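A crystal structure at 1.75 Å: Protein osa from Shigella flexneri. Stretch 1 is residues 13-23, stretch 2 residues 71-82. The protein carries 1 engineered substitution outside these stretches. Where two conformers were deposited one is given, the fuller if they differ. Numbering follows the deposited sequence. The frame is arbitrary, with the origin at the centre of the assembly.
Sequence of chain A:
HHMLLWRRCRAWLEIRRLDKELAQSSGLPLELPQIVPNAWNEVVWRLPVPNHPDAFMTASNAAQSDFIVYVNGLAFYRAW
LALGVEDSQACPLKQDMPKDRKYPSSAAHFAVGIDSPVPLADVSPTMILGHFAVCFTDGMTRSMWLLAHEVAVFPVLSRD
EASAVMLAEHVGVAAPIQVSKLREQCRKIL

Stretch 1 13-23: LEIRRLDKELA
Stretch 2 (71-82) VNGLAFYRAWLA

Residues 13-23 are helical throughout. Residues 71-72 end a strand, and a helix starts at Gly73. Asn72 caps it: its t rotamer lets OD1 accept from Ala75 N at 3.2 Å. The two helices run nearly antiparallel, at 154°, with axes 9.8 Å apart at closest. In register, Ile15 CA lies 5.8 Å from Arg78 CA.

Leu18 (m, t) points toward the second helix and fits among Leu74, Tyr77, Arg78 and Leu81. Its CD1 lies over one face of the Tyr77 ring, 3.6 Å from Tyr77 CD2, and 3.7 Å from Leu81 CD1. Its CD2 meets Leu74 CD2 at 3.8 Å. Leu22 (m, t) starts sideways, but its CD2 reaches Leu74 CB at 3.9 Å. Ile15 CG1 packs on Leu81 CB at 3.9 Å.

Tyr77 (chi1 t, chi2 23°) and Glu14 (t, p) are buried. Tyr77 OH donates to Glu14 OE2 at 2.8 Å, near the ring plane, so the buried carboxylate has a polar partner.

Arg78 is extended, with chi1 to chi3 all t. Its chain crosses among Ile15, Leu18, Asp19 and Leu22, and chi4 of -87° turns the guanidinium. Arg78 NE forms a salt bridge with Asp19 OD1 at 2.6 Å; the hydrogen bond within it is weak. A water links Asp19 OD2 to Arg78 NH2.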

# COMPACT_ATOMS: atom_id res chain seq x y z
N LEU A 13 4.21 -2.96 -20.31
CA LEU A 13 3.28 -1.96 -20.80
C LEU A 13 2.55 -1.27 -19.64
O LEU A 13 2.35 -0.06 -19.66
CB LEU A 13 2.28 -2.61 -21.75
CG LEU A 13 2.82 -2.93 -23.15
CD1 LEU A 13 1.88 -3.89 -23.84
CD2 LEU A 13 3.02 -1.66 -23.97
N GLU A 14 2.20 -2.04 -18.62
CA GLU A 14 1.54 -1.49 -17.44
C GLU A 14 2.46 -0.53 -16.68
O GLU A 14 2.03 0.54 -16.26
CB GLU A 14 1.07 -2.60 -16.50
CG GLU A 14 0.28 -2.09 -15.27
CD GLU A 14 -1.15 -1.61 -15.60
OE1 GLU A 14 -1.42 -1.24 -16.76
OE2 GLU A 14 -1.99 -1.60 -14.67
N ILE A 15 3.72 -0.91 -16.52
CA ILE A 15 4.70 -0.01 -15.91
C ILE A 15 4.82 1.28 -16.73
O ILE A 15 4.85 2.38 -16.17
CB ILE A 15 6.08 -0.70 -15.78
CG1 ILE A 15 5.99 -1.79 -14.70
CG2 ILE A 15 7.17 0.32 -15.46
CD1 ILE A 15 7.17 -2.76 -14.71
N ARG A 16 4.85 1.15 -18.05
CA ARG A 16 4.94 2.35 -18.88
C ARG A 16 3.67 3.23 -18.72
O ARG A 16 3.77 4.46 -18.74
CB ARG A 16 5.16 1.96 -20.34
CG ARG A 16 5.35 3.13 -21.30
CD ARG A 16 4.78 2.79 -22.67
NE ARG A 16 5.02 3.84 -23.66
CZ ARG A 16 4.07 4.43 -24.37
NH1 ARG A 16 2.79 4.10 -24.19
NH2 ARG A 16 4.38 5.37 -25.26
N ARG A 17 2.51 2.59 -18.56
CA ARG A 17 1.25 3.30 -18.33
C ARG A 17 1.32 4.09 -17.03
O ARG A 17 0.94 5.27 -16.97
CB ARG A 17 0.07 2.32 -18.28
CG ARG A 17 -1.31 2.98 -18.20
CD ARG A 17 -2.42 1.98 -17.81
NE ARG A 17 -2.74 2.03 -16.38
CZ ARG A 17 -3.69 1.30 -15.79
NH1 ARG A 17 -4.42 0.46 -16.51
NH2 ARG A 17 -3.91 1.42 -14.49
N LEU A 18 1.82 3.43 -15.99
CA LEU A 18 1.98 4.05 -14.69
C LEU A 18 2.97 5.22 -14.75
O LEU A 18 2.77 6.24 -14.09
CB LEU A 18 2.44 3.00 -13.67
CG LEU A 18 1.35 1.98 -13.34
CD1 LEU A 18 1.93 0.78 -12.59
CD2 LEU A 18 0.22 2.62 -12.54
N ASP A 19 4.02 5.06 -15.55
CA ASP A 19 5.05 6.10 -15.69
C ASP A 19 4.40 7.38 -16.15
O ASP A 19 4.65 8.46 -15.60
CB ASP A 19 6.13 5.68 -16.68
CG ASP A 19 7.12 4.68 -16.09
OD1 ASP A 19 7.18 4.52 -14.85
OD2 ASP A 19 7.86 4.05 -16.89
N LYS A 20 3.53 7.25 -17.15
CA LYS A 20 2.82 8.40 -17.70
C LYS A 20 1.75 8.97 -16.76
O LYS A 20 1.63 10.18 -16.63
CB LYS A 20 2.19 8.02 -19.04
CG LYS A 20 3.22 7.56 -20.04
CD LYS A 20 2.65 7.40 -21.43
CE LYS A 20 3.76 7.08 -22.41
NZ LYS A 20 4.78 8.17 -22.44
N GLU A 21 0.97 8.10 -16.11
CA GLU A 21 -0.04 8.56 -15.17
C GLU A 21 0.62 9.34 -14.05
O GLU A 21 0.13 10.38 -13.62
CB GLU A 21 -0.85 7.40 -14.59
CG GLU A 21 -1.76 6.72 -15.60
CD GLU A 21 -2.42 5.47 -15.05
OE1 GLU A 21 -2.14 5.12 -13.88
OE2 GLU A 21 -3.21 4.84 -15.78
N LEU A 22 1.77 8.84 -13.60
CA LEU A 22 2.52 9.50 -12.53
C LEU A 22 3.09 10.83 -12.99
O LEU A 22 3.12 11.81 -12.23
CB LEU A 22 3.64 8.58 -12.04
CG LEU A 22 3.19 7.45 -11.11
CD1 LEU A 22 4.26 6.38 -11.00
CD2 LEU A 22 2.84 8.00 -9.73
N ALA A 23 3.54 10.88 -14.24
CA ALA A 23 4.11 12.10 -14.79
C ALA A 23 3.04 13.18 -14.97
O ALA A 23 3.32 14.37 -14.79
CB ALA A 23 4.81 11.82 -16.12
N VAL A 71 2.03 5.94 1.14
CA VAL A 71 2.52 5.77 -0.22
C VAL A 71 1.51 6.21 -1.27
O VAL A 71 0.29 6.12 -1.10
CB VAL A 71 2.94 4.29 -0.52
CG1 VAL A 71 4.01 3.83 0.46
CG2 VAL A 71 1.75 3.36 -0.48
N ASN A 72 2.06 6.74 -2.35
CA ASN A 72 1.33 6.97 -3.57
C ASN A 72 0.97 5.61 -4.16
O ASN A 72 1.85 4.86 -4.59
CB ASN A 72 2.20 7.80 -4.52
CG ASN A 72 1.53 8.08 -5.84
OD1 ASN A 72 0.87 7.22 -6.42
ND2 ASN A 72 1.72 9.30 -6.34
N GLY A 73 -0.32 5.29 -4.18
CA GLY A 73 -0.78 4.00 -4.68
C GLY A 73 -0.21 3.58 -6.03
O GLY A 73 0.26 2.45 -6.19
N LEU A 74 -0.25 4.49 -7.00
CA LEU A 74 0.28 4.18 -8.34
C LEU A 74 1.79 3.92 -8.31
O LEU A 74 2.29 3.07 -9.05
CB LEU A 74 -0.00 5.33 -9.31
CG LEU A 74 -1.46 5.59 -9.70
CD1 LEU A 74 -1.49 6.65 -10.79
CD2 LEU A 74 -2.17 4.32 -10.15
N ALA A 75 2.51 4.66 -7.48
CA ALA A 75 3.96 4.45 -7.37
C ALA A 75 4.26 3.12 -6.69
O ALA A 75 5.21 2.42 -7.06
CB ALA A 75 4.60 5.58 -6.62
N PHE A 76 3.45 2.79 -5.69
CA PHE A 76 3.60 1.55 -4.94
C PHE A 76 3.35 0.37 -5.87
O PHE A 76 4.12 -0.60 -5.89
CB PHE A 76 2.63 1.54 -3.75
CG PHE A 76 2.70 0.30 -2.91
CD1 PHE A 76 3.57 0.24 -1.83
CD2 PHE A 76 1.88 -0.78 -3.16
CE1 PHE A 76 3.62 -0.89 -1.02
CE2 PHE A 76 1.92 -1.91 -2.36
CZ PHE A 76 2.80 -1.96 -1.30
N TYR A 77 2.26 0.48 -6.64
CA TYR A 77 1.89 -0.50 -7.66
C TYR A 77 3.05 -0.72 -8.63
O TYR A 77 3.42 -1.86 -8.89
CB TYR A 77 0.63 -0.01 -8.39
CG TYR A 77 0.05 -0.91 -9.47
CD1 TYR A 77 0.30 -2.28 -9.49
CD2 TYR A 77 -0.77 -0.37 -10.45
CE1 TYR A 77 -0.26 -3.08 -10.49
CE2 TYR A 77 -1.32 -1.14 -11.43
CZ TYR A 77 -1.06 -2.49 -11.46
OH TYR A 77 -1.63 -3.24 -12.46
N ARG A 78 3.60 0.36 -9.15
CA ARG A 78 4.73 0.28 -10.08
C ARG A 78 5.95 -0.41 -9.48
O ARG A 78 6.59 -1.24 -10.12
CB ARG A 78 5.13 1.68 -10.56
CG ARG A 78 6.35 1.70 -11.46
CD ARG A 78 6.70 3.10 -11.92
NE ARG A 78 7.85 3.10 -12.82
CZ ARG A 78 9.11 3.15 -12.42
NH1 ARG A 78 9.41 3.21 -11.13
NH2 ARG A 78 10.09 3.13 -13.31
N ALA A 79 6.28 -0.05 -8.24
CA ALA A 79 7.43 -0.65 -7.57
C ALA A 79 7.21 -2.14 -7.32
O ALA A 79 8.15 -2.95 -7.39
CB ALA A 79 7.71 0.08 -6.26
N TRP A 80 5.96 -2.51 -7.06
CA TRP A 80 5.60 -3.91 -6.85
C TRP A 80 5.74 -4.69 -8.15
O TRP A 80 6.27 -5.80 -8.16
CB TRP A 80 4.17 -4.00 -6.30
CG TRP A 80 3.73 -5.36 -5.84
CD1 TRP A 80 4.46 -6.53 -5.89
CD2 TRP A 80 2.45 -5.70 -5.30
NE1 TRP A 80 3.71 -7.57 -5.39
CE2 TRP A 80 2.47 -7.09 -5.03
CE3 TRP A 80 1.29 -4.97 -5.02
CZ2 TRP A 80 1.38 -7.76 -4.48
CZ3 TRP A 80 0.20 -5.63 -4.47
CH2 TRP A 80 0.25 -7.01 -4.20
N LEU A 81 5.27 -4.11 -9.25
CA LEU A 81 5.44 -4.73 -10.56
C LEU A 81 6.92 -4.94 -10.90
O LEU A 81 7.26 -5.82 -11.68
CB LEU A 81 4.77 -3.89 -11.64
CG LEU A 81 3.24 -3.97 -11.69
CD1 LEU A 81 2.69 -2.85 -12.55
CD2 LEU A 81 2.77 -5.32 -12.20
N ALA A 82 7.79 -4.13 -10.31
CA ALA A 82 9.23 -4.22 -10.59
C ALA A 82 9.87 -5.47 -9.96
O ALA A 82 11.04 -5.78 -10.19
CB ALA A 82 9.94 -2.96 -10.13
O HOH W 1 9.84 2.46 -15.80